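Local coordinates for NIF3-related protein (Bacillus cereus, PDB 2GX8) that is of unknown function but binds a pair of zinc ions through a motif conserved in the NIF3 family and carries a domain proposed to be regulatory, at residues His92-Phe97 with Ala125-Val130; Val137-Ala142 with Leu269-Tyr274; Lys309-Gly314 with Lys327-Tyr332; Asp316-Ile321 with Asp336-Val341; Val331-Asp336 with Val353-Asn358. All coordinates share one frame; numbering follows the deposited sequence.

From the N terminus, interaction 1 comes first, closing a short loop that holds helix 108-118 and bringing two zinc-binding histidines beside 125-130. Helix 137-145 follows directly, and interaction 2 packs it on strand 270-280, closing a loop of 126 residues, nearly half of them in strands. Interactions 1 and 2 are in series, and both close before the last three open. Those three interlock: interaction 4 crosses both interaction 3 and interaction 5, which in turn share Val331 and Tyr332 of strand 331-335. Interactions 3 and 5 are successive parallel strand pairs, with interaction 4 joining loops at their ends. Interactions 1 and 5 meet at one zinc ion, tying the N-terminal and C-terminal parts together.

Interaction 1. Residues His92-Phe97 with Ala125-Val130; sequences HHPLIF and AAHTNV. With ZN (zinc ion), chain L; ZN (zinc ion), chain M.
Ala126 O is gripped twice by one residue: His92 ND1 donates to it over 3.0 Å with an N-H...O angle of 148°, and the CA of the same histidine adds a C-H...O contact. The donor lies in the carbonyl plane, although the oxygen sits somewhat tilted from the plane of the imidazole. With CG anti to the backbone N (chi1 -177°), the ring reaches Ala126 O with one nitrogen, and His92 NE2 is left to bind a zinc ion at 2.2 Å. A backbone oxygen thus fixes the rotation of a metal ligand, a plain case of a second shell positioning the first. His127 turns an edge to the His92 face in a T-shaped pair, the planes 73° apart and His127 CD2 4.0 Å from His92 CE1. The His127 ring is itself held, by Asp51 at ND1 and by Pro94, whose CD lies 4.1 Å from the ring centroid in a CH-pi contact over one face. Behind this, Pro94 CB and Ala125 CB pack 4.1 Å apart. His93 NE2 binds the second zinc ion at 2.2 Å, while its ND1 is hydrogen-bonded to Asp72. Asp131 and Glu360 complete the ligands of the first zinc ion, and His357 and Glu360 those of the second. Adjacent histidines on a loop after a strand, one to each metal, are part of the two-zinc site, consistent with the dimetal-binding motif conserved in the NIF3 family.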
# COMPACT_ATOMS: atom_id res chain seq x y z
N HIS C 92 -31.30 7.62 -4.26
CA HIS C 92 -30.33 8.26 -3.42
C HIS C 92 -29.20 7.33 -3.07
O HIS C 92 -28.03 7.74 -3.10
CB HIS C 92 -31.01 8.73 -2.14
CG HIS C 92 -30.11 9.48 -1.21
ND1 HIS C 92 -29.30 10.51 -1.64
CD2 HIS C 92 -29.95 9.40 0.13
CE1 HIS C 92 -28.65 11.00 -0.61
NE2 HIS C 92 -29.03 10.35 0.48
N HIS C 93 -29.53 6.09 -2.69
CA HIS C 93 -28.50 5.10 -2.39
C HIS C 93 -28.27 4.31 -3.66
O HIS C 93 -29.22 3.79 -4.23
CB HIS C 93 -28.90 4.14 -1.30
CG HIS C 93 -29.15 4.79 0.01
ND1 HIS C 93 -30.14 4.36 0.86
CD2 HIS C 93 -28.56 5.85 0.60
CE1 HIS C 93 -30.11 5.10 1.96
NE2 HIS C 93 -29.18 6.02 1.82
N PRO C 94 -27.01 4.24 -4.12
CA PRO C 94 -26.65 3.53 -5.33
C PRO C 94 -27.10 2.07 -5.27
O PRO C 94 -26.93 1.44 -4.26
CB PRO C 94 -25.11 3.57 -5.31
CG PRO C 94 -24.74 4.67 -4.43
CD PRO C 94 -25.85 4.87 -3.46
N LEU C 95 -27.69 1.55 -6.34
CA LEU C 95 -28.03 0.11 -6.40
C LEU C 95 -26.74 -0.72 -6.53
O LEU C 95 -26.60 -1.76 -5.91
CB LEU C 95 -28.99 -0.17 -7.54
CG LEU C 95 -29.32 -1.63 -7.94
CD1 LEU C 95 -30.07 -2.41 -6.87
CD2 LEU C 95 -30.14 -1.58 -9.23
N ILE C 96 -25.79 -0.26 -7.34
CA ILE C 96 -24.51 -0.93 -7.37
C ILE C 96 -23.60 -0.07 -6.53
O ILE C 96 -23.37 1.07 -6.89
CB ILE C 96 -23.90 -0.98 -8.78
CG1 ILE C 96 -24.80 -1.78 -9.72
CG2 ILE C 96 -22.50 -1.60 -8.74
CD1 ILE C 96 -24.28 -1.81 -11.14
N PHE C 97 -23.10 -0.58 -5.41
CA PHE C 97 -22.14 0.19 -4.63
C PHE C 97 -20.79 -0.52 -4.78
O PHE C 97 -19.85 0.05 -5.30
CB PHE C 97 -22.54 0.37 -3.16
CG PHE C 97 -21.70 1.43 -2.47
CD1 PHE C 97 -21.98 2.79 -2.67
CD2 PHE C 97 -20.60 1.08 -1.68
CE1 PHE C 97 -21.20 3.77 -2.08
CE2 PHE C 97 -19.80 2.06 -1.07
CZ PHE C 97 -20.10 3.41 -1.28
N ALA C 125 -27.98 6.92 -9.92
CA ALA C 125 -27.71 7.18 -8.50
C ALA C 125 -27.32 8.62 -8.22
O ALA C 125 -26.49 9.20 -8.90
CB ALA C 125 -26.65 6.26 -7.98
N ALA C 126 -27.95 9.20 -7.20
CA ALA C 126 -27.63 10.54 -6.76
C ALA C 126 -27.35 10.45 -5.27
O ALA C 126 -28.23 10.71 -4.45
CB ALA C 126 -28.79 11.41 -6.98
N HIS C 127 -26.12 10.08 -4.91
CA HIS C 127 -25.82 9.85 -3.51
C HIS C 127 -25.32 11.06 -2.73
O HIS C 127 -26.12 11.91 -2.38
CB HIS C 127 -24.98 8.56 -3.32
CG HIS C 127 -24.89 8.10 -1.89
ND1 HIS C 127 -23.78 7.44 -1.40
CD2 HIS C 127 -25.74 8.23 -0.85
CE1 HIS C 127 -23.96 7.17 -0.11
NE2 HIS C 127 -25.13 7.66 0.25
N THR C 128 -24.02 11.18 -2.48
CA THR C 128 -23.54 12.30 -1.66
C THR C 128 -23.81 13.67 -2.24
O THR C 128 -23.86 14.65 -1.50
CB THR C 128 -22.08 12.18 -1.22
OG1 THR C 128 -21.28 11.87 -2.36
CG2 THR C 128 -21.92 11.10 -0.13
N ASN C 129 -23.97 13.76 -3.55
CA ASN C 129 -24.31 15.07 -4.13
C ASN C 129 -25.68 15.62 -3.63
O ASN C 129 -25.89 16.83 -3.62
CB ASN C 129 -24.18 15.07 -5.67
CG ASN C 129 -25.01 13.96 -6.37
OD1 ASN C 129 -25.68 14.22 -7.37
ND2 ASN C 129 -24.97 12.74 -5.83
N VAL C 130 -26.59 14.74 -3.21
CA VAL C 130 -27.91 15.14 -2.69
C VAL C 130 -27.82 15.43 -1.16
O VAL C 130 -28.64 16.13 -0.58
CB VAL C 130 -29.02 14.08 -3.06
CG1 VAL C 130 -30.37 14.41 -2.44
CG2 VAL C 130 -29.16 14.00 -4.57
ZN ZN L . -27.75 7.17 3.12
ZN ZN M . -27.59 10.36 2.19

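Interaction 2. Residues Val137-Ala142 with Leu269-Tyr274; sequences VNDLLA and LGKIGY
Lys271 sets out toward the helix, its CB lying 4.2 Å from Ala142 CB. Next along the chain, Lys271 CG comes 3.5 Å from Asn138 O, an oxygen already used by Ala142 N within the helix. A bend at the following bond (chi2 -69°) turns the rest of the lysine along the helix surface toward Asp139. At the tip Lys271 NZ forms a long salt bridge of 3.5 Å to Asp139 OD1, but that oxygen is modelled too near the lysine chain, which leaves its position doubtful. The other carboxylate oxygen, OD2, accepts from Gly135 N.

This is helix-on-sheet packing: helix 137-145 lies over strand 270-280, the axes of the two short segments approaching to 7.2 Å and inclined at 33°. The strand itself runs between strands 150-168 and 306-313. Near Leu269, where the chain turns a corner, the Asn138 amide rests on the Gly270 backbone, with Asn138 CG 3.4 Å from Gly270 CA. Asn138 ND2 and Gly270 N, 3.0 Å apart, are both donors and make no bond. The amide is oriented instead by Gly314 N, which donates to OD1, and by the backbone oxygen of Asp131, a zinc ligand, which accepts from ND2.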
# COMPACT_ATOMS: atom_id res chain seq x y z
N VAL C 137 -31.07 16.53 1.22
CA VAL C 137 -31.44 15.72 2.38
C VAL C 137 -31.38 16.46 3.72
O VAL C 137 -32.35 16.45 4.48
CB VAL C 137 -30.56 14.42 2.47
CG1 VAL C 137 -30.82 13.68 3.76
CG2 VAL C 137 -30.83 13.52 1.31
N ASN C 138 -30.25 17.11 3.96
CA ASN C 138 -30.00 17.77 5.23
C ASN C 138 -30.76 19.07 5.45
O ASN C 138 -31.05 19.41 6.59
CB ASN C 138 -28.49 17.88 5.47
CG ASN C 138 -27.85 16.51 5.68
OD1 ASN C 138 -28.27 15.74 6.55
ND2 ASN C 138 -26.84 16.20 4.88
N ASP C 139 -31.08 19.78 4.37
CA ASP C 139 -31.93 20.98 4.46
C ASP C 139 -33.34 20.55 4.72
O ASP C 139 -34.02 21.11 5.60
CB ASP C 139 -31.87 21.79 3.18
CG ASP C 139 -30.62 22.62 3.07
OD1 ASP C 139 -30.21 23.17 4.13
OD2 ASP C 139 -30.04 22.74 1.96
N LEU C 140 -33.76 19.54 3.96
CA LEU C 140 -35.09 18.92 4.11
C LEU C 140 -35.31 18.41 5.53
O LEU C 140 -36.41 18.52 6.06
CB LEU C 140 -35.28 17.78 3.10
CG LEU C 140 -35.41 18.23 1.64
CD1 LEU C 140 -35.13 17.09 0.66
CD2 LEU C 140 -36.78 18.87 1.38
N LEU C 141 -34.27 17.87 6.16
CA LEU C 141 -34.39 17.40 7.54
C LEU C 141 -34.36 18.54 8.55
O LEU C 141 -35.02 18.47 9.57
CB LEU C 141 -33.29 16.38 7.88
CG LEU C 141 -33.31 15.01 7.23
CD1 LEU C 141 -31.93 14.37 7.41
CD2 LEU C 141 -34.42 14.10 7.75
N ALA C 142 -33.57 19.59 8.28
CA ALA C 142 -33.57 20.77 9.15
C ALA C 142 -34.93 21.45 9.15
O ALA C 142 -35.42 21.79 10.21
CB ALA C 142 -32.50 21.76 8.74
N LEU C 269 -21.70 18.22 4.56
CA LEU C 269 -22.65 17.28 5.10
C LEU C 269 -23.33 17.80 6.34
O LEU C 269 -22.68 18.38 7.19
CB LEU C 269 -21.92 15.98 5.46
CG LEU C 269 -21.39 15.19 4.28
CD1 LEU C 269 -20.52 14.08 4.82
CD2 LEU C 269 -22.55 14.66 3.42
N GLY C 270 -24.64 17.59 6.44
CA GLY C 270 -25.44 17.99 7.60
C GLY C 270 -25.59 19.47 7.84
O GLY C 270 -24.83 20.28 7.31
N LYS C 271 -26.59 19.82 8.67
CA LYS C 271 -26.90 21.21 9.07
C LYS C 271 -26.85 21.40 10.59
O LYS C 271 -27.09 20.47 11.35
CB LYS C 271 -28.29 21.65 8.57
CG LYS C 271 -28.41 21.73 7.05
CD LYS C 271 -27.60 22.88 6.51
CE LYS C 271 -27.52 22.87 4.99
NZ LYS C 271 -26.90 24.11 4.43
N ILE C 272 -26.50 22.58 11.05
CA ILE C 272 -26.54 22.85 12.47
C ILE C 272 -27.29 24.16 12.61
O ILE C 272 -26.98 25.10 11.89
CB ILE C 272 -25.14 22.81 13.18
CG1 ILE C 272 -25.32 22.87 14.72
CG2 ILE C 272 -24.17 23.86 12.64
CD1 ILE C 272 -24.05 22.67 15.51
N GLY C 273 -28.30 24.18 13.48
CA GLY C 273 -29.16 25.32 13.68
C GLY C 273 -29.76 25.33 15.08
O GLY C 273 -29.31 24.58 15.95
N TYR C 274 -30.80 26.13 15.27
CA TYR C 274 -31.43 26.32 16.58
C TYR C 274 -32.93 26.04 16.63
O TYR C 274 -33.67 26.49 15.76
CB TYR C 274 -31.21 27.77 17.05
CG TYR C 274 -29.76 28.12 17.26
CD1 TYR C 274 -28.99 28.70 16.24
CD2 TYR C 274 -29.14 27.85 18.49
CE1 TYR C 274 -27.64 29.01 16.45
CE2 TYR C 274 -27.80 28.15 18.72
CZ TYR C 274 -27.06 28.72 17.70
OH TYR C 274 -25.72 29.02 17.96

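Interaction 3. Residues Lys309-Gly314 with Lys327-Tyr332; sequences KVAVLG and KGADVY
Val310 and Val331 lie side by side and point the same way from neighbouring parallel strands, Val310 CG2 touching Val331 CG1 at 3.7 Å. On the other sheet face the pairing is less equal. Tyr332, its CG anti to the backbone N (chi1 180°), lays its ring along strand 306-313 and presents an edge to it. Tyr332 CD2 meets Ala311 CB at 3.6 Å, and farther out CE2 runs beside Leu313, 3.9 Å from its CB. The hydroxyl passes Leu313 to bond with Gly317 O. The small Ala311 CB also packs on Ala329 CB.

Lys309 lies across the chain entering the second strand. Its CG occupies the crowded position between backbone N and carbonyl carbon (chi1 80°), from which the chain passes over the Gly328 peptide. Lys309 NZ then donates to Lys327 O at 3.0 Å, almost in line with that carbonyl, and also bonds Tyr274 OH. Gly328 ends the preceding helix in a Schellman motif, so the lysine ties down a helix terminus, where the dipole would probably favour a positive charge. Asp330 returns the grip: its N donates to Lys309 O at 2.8 Å, and its OD2 accepts from Lys309 N at 3.0 Å as well as from Arg308 N. The strand pairing proper begins with Ala311 N to Val331 O, 3.1 Å long and nearly straight at 174°.

Together these residues close the beta-alpha-beta unit of strand 306-313, helix 321-326 and strand 331-335. Helix 281-292 covers the valine face through Phe284, Leu153 of strand 150-168 packs on the side of the sheet that carries Ala311 and Tyr332, and strands 270-280 and 351-354 flank the pair.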
# COMPACT_ATOMS: atom_id res chain seq x y z
N LYS C 309 -29.34 24.08 20.53
CA LYS C 309 -28.87 23.93 19.15
C LYS C 309 -28.68 22.49 18.79
O LYS C 309 -28.12 21.70 19.54
CB LYS C 309 -27.68 24.81 18.77
CG LYS C 309 -26.32 24.37 19.18
CD LYS C 309 -25.27 25.43 18.80
CE LYS C 309 -25.13 25.63 17.30
NZ LYS C 309 -24.06 26.64 17.00
N VAL C 310 -29.16 22.18 17.58
CA VAL C 310 -29.24 20.84 17.06
C VAL C 310 -28.45 20.67 15.77
O VAL C 310 -28.51 21.50 14.87
CB VAL C 310 -30.72 20.55 16.70
CG1 VAL C 310 -30.89 19.16 16.08
CG2 VAL C 310 -31.63 20.74 17.90
N ALA C 311 -27.72 19.56 15.69
CA ALA C 311 -26.99 19.18 14.48
C ALA C 311 -27.75 18.01 13.85
O ALA C 311 -28.24 17.14 14.56
CB ALA C 311 -25.54 18.77 14.82
N VAL C 312 -27.91 18.00 12.54
CA VAL C 312 -28.53 16.82 11.88
C VAL C 312 -27.75 16.40 10.66
O VAL C 312 -27.24 17.23 9.95
CB VAL C 312 -30.05 17.01 11.54
CG1 VAL C 312 -30.30 18.35 10.86
CG2 VAL C 312 -30.57 15.84 10.71
N LEU C 313 -27.62 15.10 10.44
CA LEU C 313 -26.94 14.63 9.27
C LEU C 313 -27.65 13.32 8.87
O LEU C 313 -27.53 12.31 9.57
CB LEU C 313 -25.45 14.43 9.57
CG LEU C 313 -24.50 14.15 8.40
CD1 LEU C 313 -23.10 14.43 8.85
CD2 LEU C 313 -24.58 12.75 7.89
N GLY C 314 -28.40 13.34 7.78
CA GLY C 314 -29.15 12.14 7.40
C GLY C 314 -28.18 11.05 7.00
O GLY C 314 -27.16 11.36 6.41
N LYS C 327 -18.73 22.69 16.87
CA LYS C 327 -19.70 23.72 16.47
C LYS C 327 -20.74 24.02 17.58
O LYS C 327 -21.63 24.85 17.39
CB LYS C 327 -20.43 23.29 15.21
CG LYS C 327 -19.57 23.07 13.99
CD LYS C 327 -19.08 24.36 13.43
CE LYS C 327 -18.59 24.20 12.00
NZ LYS C 327 -19.68 23.91 10.99
N GLY C 328 -20.66 23.33 18.71
CA GLY C 328 -21.54 23.63 19.84
C GLY C 328 -22.91 22.99 19.97
O GLY C 328 -23.70 23.44 20.77
N ALA C 329 -23.18 21.92 19.23
CA ALA C 329 -24.46 21.23 19.31
C ALA C 329 -24.70 20.73 20.70
O ALA C 329 -23.76 20.40 21.43
CB ALA C 329 -24.51 20.06 18.31
N ASP C 330 -25.97 20.70 21.08
CA ASP C 330 -26.43 20.21 22.37
C ASP C 330 -26.87 18.77 22.15
O ASP C 330 -26.81 17.95 23.08
CB ASP C 330 -27.63 21.01 22.87
CG ASP C 330 -27.25 22.39 23.36
OD1 ASP C 330 -26.23 22.51 24.09
OD2 ASP C 330 -27.99 23.36 23.06
N VAL C 331 -27.30 18.49 20.92
CA VAL C 331 -27.80 17.19 20.52
C VAL C 331 -27.48 16.97 19.04
O VAL C 331 -27.45 17.91 18.26
CB VAL C 331 -29.34 17.10 20.72
CG1 VAL C 331 -30.03 18.08 19.85
CG2 VAL C 331 -29.87 15.69 20.41
N TYR C 332 -27.27 15.72 18.65
CA TYR C 332 -26.95 15.38 17.27
C TYR C 332 -27.92 14.32 16.74
O TYR C 332 -28.02 13.25 17.29
CB TYR C 332 -25.47 14.95 17.19
CG TYR C 332 -24.90 14.54 15.82
CD1 TYR C 332 -23.95 13.52 15.74
CD2 TYR C 332 -25.30 15.17 14.62
CE1 TYR C 332 -23.39 13.14 14.50
CE2 TYR C 332 -24.74 14.77 13.34
CZ TYR C 332 -23.79 13.75 13.31
OH TYR C 332 -23.20 13.32 12.12

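Interaction 4. Residues Asp316-Ile321 with Asp336-Val341; sequences DGNKYI and DMYYHV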
# COMPACT_ATOMS: atom_id res chain seq x y z
N ASP C 316 -25.46 7.74 7.65
CA ASP C 316 -24.40 7.39 8.60
C ASP C 316 -23.54 8.63 8.96
O ASP C 316 -22.67 9.06 8.18
CB ASP C 316 -23.50 6.26 8.04
CG ASP C 316 -22.38 5.83 9.02
OD1 ASP C 316 -21.57 4.91 8.68
OD2 ASP C 316 -22.29 6.39 10.13
N GLY C 317 -23.77 9.18 10.16
CA GLY C 317 -23.00 10.32 10.60
C GLY C 317 -22.09 10.12 11.82
O GLY C 317 -21.74 11.07 12.51
N ASN C 318 -21.74 8.86 12.06
CA ASN C 318 -20.80 8.46 13.09
C ASN C 318 -19.50 9.26 13.06
O ASN C 318 -18.91 9.55 14.10
CB ASN C 318 -20.42 7.02 12.84
CG ASN C 318 -21.49 6.05 13.28
OD1 ASN C 318 -21.80 5.95 14.46
ND2 ASN C 318 -22.03 5.29 12.33
N LYS C 319 -19.04 9.59 11.86
CA LYS C 319 -17.79 10.30 11.69
C LYS C 319 -17.78 11.80 12.05
O LYS C 319 -16.71 12.41 12.12
CB LYS C 319 -17.25 10.09 10.26
CG LYS C 319 -16.75 8.67 10.03
CD LYS C 319 -15.84 8.60 8.80
CE LYS C 319 -15.06 7.26 8.77
NZ LYS C 319 -13.99 7.22 7.68
N TYR C 320 -18.95 12.37 12.32
CA TYR C 320 -19.06 13.81 12.58
C TYR C 320 -19.46 14.22 13.96
O TYR C 320 -19.91 15.34 14.17
CB TYR C 320 -19.95 14.44 11.54
CG TYR C 320 -19.41 14.12 10.17
CD1 TYR C 320 -19.99 13.13 9.40
CD2 TYR C 320 -18.26 14.73 9.71
CE1 TYR C 320 -19.45 12.79 8.13
CE2 TYR C 320 -17.71 14.41 8.47
CZ TYR C 320 -18.31 13.44 7.68
OH TYR C 320 -17.75 13.12 6.44
N ILE C 321 -19.27 13.34 14.93
CA ILE C 321 -19.59 13.71 16.29
C ILE C 321 -18.66 14.81 16.85
O ILE C 321 -19.10 15.62 17.67
CB ILE C 321 -19.66 12.47 17.24
CG1 ILE C 321 -18.29 11.85 17.43
CG2 ILE C 321 -20.65 11.43 16.69
CD1 ILE C 321 -18.19 10.89 18.59
N ASP C 336 -27.50 5.20 12.17
CA ASP C 336 -26.46 4.17 12.30
C ASP C 336 -25.47 4.35 13.42
O ASP C 336 -24.32 3.97 13.29
CB ASP C 336 -25.73 4.03 10.97
CG ASP C 336 -26.62 3.48 9.88
OD1 ASP C 336 -27.53 2.68 10.23
OD2 ASP C 336 -26.40 3.85 8.68
N MET C 337 -25.91 4.88 14.54
CA MET C 337 -25.00 5.14 15.64
C MET C 337 -24.31 3.87 16.22
O MET C 337 -24.99 2.98 16.76
CB MET C 337 -25.75 5.92 16.72
CG MET C 337 -24.84 6.63 17.66
SD MET C 337 -23.81 7.82 16.78
CE MET C 337 -22.63 7.93 18.05
N TYR C 338 -22.99 3.80 16.11
CA TYR C 338 -22.22 2.67 16.63
C TYR C 338 -21.97 2.78 18.13
O TYR C 338 -21.75 3.86 18.68
CB TYR C 338 -20.89 2.51 15.91
CG TYR C 338 -21.04 1.76 14.61
CD1 TYR C 338 -20.93 2.42 13.36
CD2 TYR C 338 -21.31 0.38 14.61
CE1 TYR C 338 -21.10 1.72 12.14
CE2 TYR C 338 -21.49 -0.32 13.42
CZ TYR C 338 -21.39 0.35 12.19
OH TYR C 338 -21.57 -0.40 11.05
N TYR C 339 -21.95 1.63 18.79
CA TYR C 339 -21.78 1.57 20.24
C TYR C 339 -20.60 2.41 20.71
O TYR C 339 -20.76 3.26 21.57
CB TYR C 339 -21.59 0.10 20.66
CG TYR C 339 -21.54 -0.17 22.16
CD1 TYR C 339 -20.34 -0.46 22.81
CD2 TYR C 339 -22.71 -0.19 22.91
CE1 TYR C 339 -20.30 -0.72 24.20
CE2 TYR C 339 -22.69 -0.47 24.29
CZ TYR C 339 -21.50 -0.73 24.93
OH TYR C 339 -21.50 -0.99 26.30
N HIS C 340 -19.43 2.17 20.12
CA HIS C 340 -18.23 2.87 20.53
C HIS C 340 -18.27 4.35 20.19
O HIS C 340 -17.79 5.18 20.97
CB HIS C 340 -16.98 2.16 20.04
CG HIS C 340 -16.81 0.80 20.66
ND1 HIS C 340 -16.49 0.62 22.00
CD2 HIS C 340 -16.94 -0.45 20.14
CE1 HIS C 340 -16.41 -0.68 22.26
NE2 HIS C 340 -16.69 -1.35 21.16
N VAL C 341 -18.89 4.70 19.07
CA VAL C 341 -19.01 6.10 18.75
C VAL C 341 -19.92 6.77 19.80
O VAL C 341 -19.63 7.88 20.24
CB VAL C 341 -19.49 6.30 17.32
CG1 VAL C 341 -19.57 7.80 17.01
CG2 VAL C 341 -18.49 5.64 16.33
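The Asn318 amide reads the backbone around Met337 with both its ends. Asn318 OD1 accepts from Tyr338 N at 3.0 Å along a nearly straight bond (168°), while its ND2 donates to Asp336 O at 2.8 Å. That second acceptor lies in the amide plane of Asn318, but the donor stands well above the carbonyl plane of Asp336. The motif behind the asparagine is an Asx turn: Asp316 OD2 accepts from Asn318 N, two residues on, at 3.2 Å. The turn sets the asparagine in place, and its amide joins the loop after strand 306-313 to the turn after strand 331-335, close to where helices 321-326 and 339-348 begin.

Because OD1 accepts a hydrogen bond and ND2 donates one, the amide's rotation is well defined. With Asn318 CG beside its own backbone N (chi1 -77°), ND2 also turns toward Asp316 OD2, although that bond is modelled so short that its length is doubtful. Around the amide, Tyr338 crosses at about a right angle, its CD1 3.2 Å from Asn318 ND2 and its ring plane 34° from the amide plane. From another direction Met337 folds back to bring SD within 3.6 Å of Asn318 OD1. Farther along the helix start, Val341 CG1 packs on Ile321 CD1 at 3.7 Å, an apolar contact next to the polar one.

The outer shell includes another chain. Tyr338 OH of a neighbouring subunit bonds Asp316 OD1, and Tyr339 N of that subunit bonds Asp336 OD1. Met337 N is held by Asp354 within the same chain. Asp336 OD2, which accepts from His357 ND1, lies 3.8 Å from Asp316 CB.

Interaction 5. Residues Val331-Asp336 with Val353-Asn358; sequences VYVTGD and VDPGHN. With ZN (zinc ion), chain L.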
# COMPACT_ATOMS: atom_id res chain seq x y z
N VAL C 331 -27.30 18.49 20.92
CA VAL C 331 -27.80 17.19 20.52
C VAL C 331 -27.48 16.97 19.04
O VAL C 331 -27.45 17.91 18.26
CB VAL C 331 -29.34 17.10 20.72
CG1 VAL C 331 -30.03 18.08 19.85
CG2 VAL C 331 -29.87 15.69 20.41
N TYR C 332 -27.27 15.72 18.65
CA TYR C 332 -26.95 15.38 17.27
C TYR C 332 -27.92 14.32 16.74
O TYR C 332 -28.02 13.25 17.29
CB TYR C 332 -25.47 14.95 17.19
CG TYR C 332 -24.90 14.54 15.82
CD1 TYR C 332 -23.95 13.52 15.74
CD2 TYR C 332 -25.30 15.17 14.62
CE1 TYR C 332 -23.39 13.14 14.50
CE2 TYR C 332 -24.74 14.77 13.34
CZ TYR C 332 -23.79 13.75 13.31
OH TYR C 332 -23.20 13.32 12.12
N VAL C 333 -28.62 14.62 15.65
CA VAL C 333 -29.59 13.71 15.07
C VAL C 333 -29.01 13.05 13.83
O VAL C 333 -28.92 13.71 12.80
CB VAL C 333 -30.87 14.45 14.61
CG1 VAL C 333 -31.84 13.48 13.97
CG2 VAL C 333 -31.50 15.15 15.77
N THR C 334 -28.69 11.76 13.90
CA THR C 334 -28.09 11.04 12.78
C THR C 334 -28.39 9.54 12.86
O THR C 334 -28.79 9.05 13.92
CB THR C 334 -26.55 11.28 12.77
OG1 THR C 334 -25.96 10.83 11.54
CG2 THR C 334 -25.88 10.65 13.99
N GLY C 335 -28.19 8.79 11.77
CA GLY C 335 -28.46 7.36 11.77
C GLY C 335 -27.24 6.48 11.99
O GLY C 335 -26.10 6.95 12.02
N ASP C 336 -27.50 5.20 12.17
CA ASP C 336 -26.46 4.17 12.30
C ASP C 336 -25.47 4.35 13.42
O ASP C 336 -24.32 3.97 13.29
CB ASP C 336 -25.73 4.03 10.97
CG ASP C 336 -26.62 3.48 9.88
OD1 ASP C 336 -27.53 2.68 10.23
OD2 ASP C 336 -26.40 3.85 8.68
N VAL C 353 -29.78 11.68 19.11
CA VAL C 353 -31.04 11.03 18.85
C VAL C 353 -30.83 10.33 17.50
O VAL C 353 -30.44 10.97 16.56
CB VAL C 353 -32.20 11.98 18.73
CG1 VAL C 353 -33.42 11.19 18.40
CG2 VAL C 353 -32.41 12.78 20.09
N ASP C 354 -31.11 9.04 17.42
CA ASP C 354 -30.91 8.23 16.21
C ASP C 354 -32.29 7.78 15.79
O ASP C 354 -32.81 6.80 16.30
CB ASP C 354 -30.02 7.02 16.51
CG ASP C 354 -29.72 6.15 15.30
OD1 ASP C 354 -30.35 6.33 14.23
OD2 ASP C 354 -28.82 5.28 15.39
N PRO C 355 -32.87 8.49 14.82
CA PRO C 355 -34.18 8.10 14.35
C PRO C 355 -34.06 7.06 13.23
O PRO C 355 -35.07 6.62 12.71
CB PRO C 355 -34.73 9.40 13.79
CG PRO C 355 -33.51 10.18 13.33
CD PRO C 355 -32.33 9.66 14.10
N GLY C 356 -32.84 6.68 12.86
CA GLY C 356 -32.63 5.70 11.80
C GLY C 356 -32.22 6.37 10.51
O GLY C 356 -32.65 7.49 10.20
N HIS C 357 -31.39 5.67 9.74
CA HIS C 357 -30.88 6.12 8.46
C HIS C 357 -32.06 6.41 7.50
O HIS C 357 -32.00 7.30 6.67
CB HIS C 357 -30.01 4.99 7.90
CG HIS C 357 -29.12 5.38 6.77
ND1 HIS C 357 -27.81 4.95 6.70
CD2 HIS C 357 -29.34 6.09 5.64
CE1 HIS C 357 -27.26 5.38 5.58
NE2 HIS C 357 -28.16 6.10 4.93
N ASN C 358 -33.14 5.66 7.64
CA ASN C 358 -34.29 5.79 6.77
C ASN C 358 -35.00 7.12 6.82
O ASN C 358 -35.88 7.33 6.01
CB ASN C 358 -35.27 4.65 7.02
CG ASN C 358 -36.36 4.57 5.97
OD1 ASN C 358 -36.14 4.11 4.85
ND2 ASN C 358 -37.56 4.99 6.35
ZN ZN L . -27.75 7.17 3.12
O HOH W 1 -30.51 2.90 10.80
O HOH W 2 -29.92 3.82 13.27
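Val333 and Val353 are bridged as neighbours in parallel strands, the closing step of the beta-alpha-beta unit built from strand 331-335, helix 339-348 and strand 351-354. Around them the contact is dense. Val353 N donates to Tyr332 O at 3.0 Å, and Val353 O accepts a longer bond of 3.3 Å from Thr334 N while also receiving a C-H...O contact from Val333 CA. Val333 CG1 meets Pro355 CG at 3.8 Å, the two side chains crossing at about a right angle, with Phe284 of helix 281-292 packed on Val333. Gly335, with no side chain to stand between the chains, lets its CA come within 3.9 Å of His357 N.

Beyond Gly335 the chains diverge and water enters. Asp354, its CG anti to the backbone N (chi1 -178°), folds OD1 back to accept from Gly356 N in an Asx turn. Asp354 OD1 also accepts from water 2 at 2.7 Å, and this water in turn accepts from Asp336 N. Asp354 OD2 makes a salt bridge with Arg298.

At the strand ends lies the metal site. His357 ND1 donates to Asp336 OD2 over 2.7 Å at 165°, near the plane of the imidazole, reaching the carboxylate on its syn side but tilted out of its plane; the two planes are 59° apart. This fixes the ring so that His357 NE2 binds zinc at 2.1 Å, beside His93 and Glu360. Tyr339 of a neighbouring subunit stacks on the same ring. Water 1 links the same two residues, accepting from His357 N and donating to Asp336 OD1 at 3.0 Å.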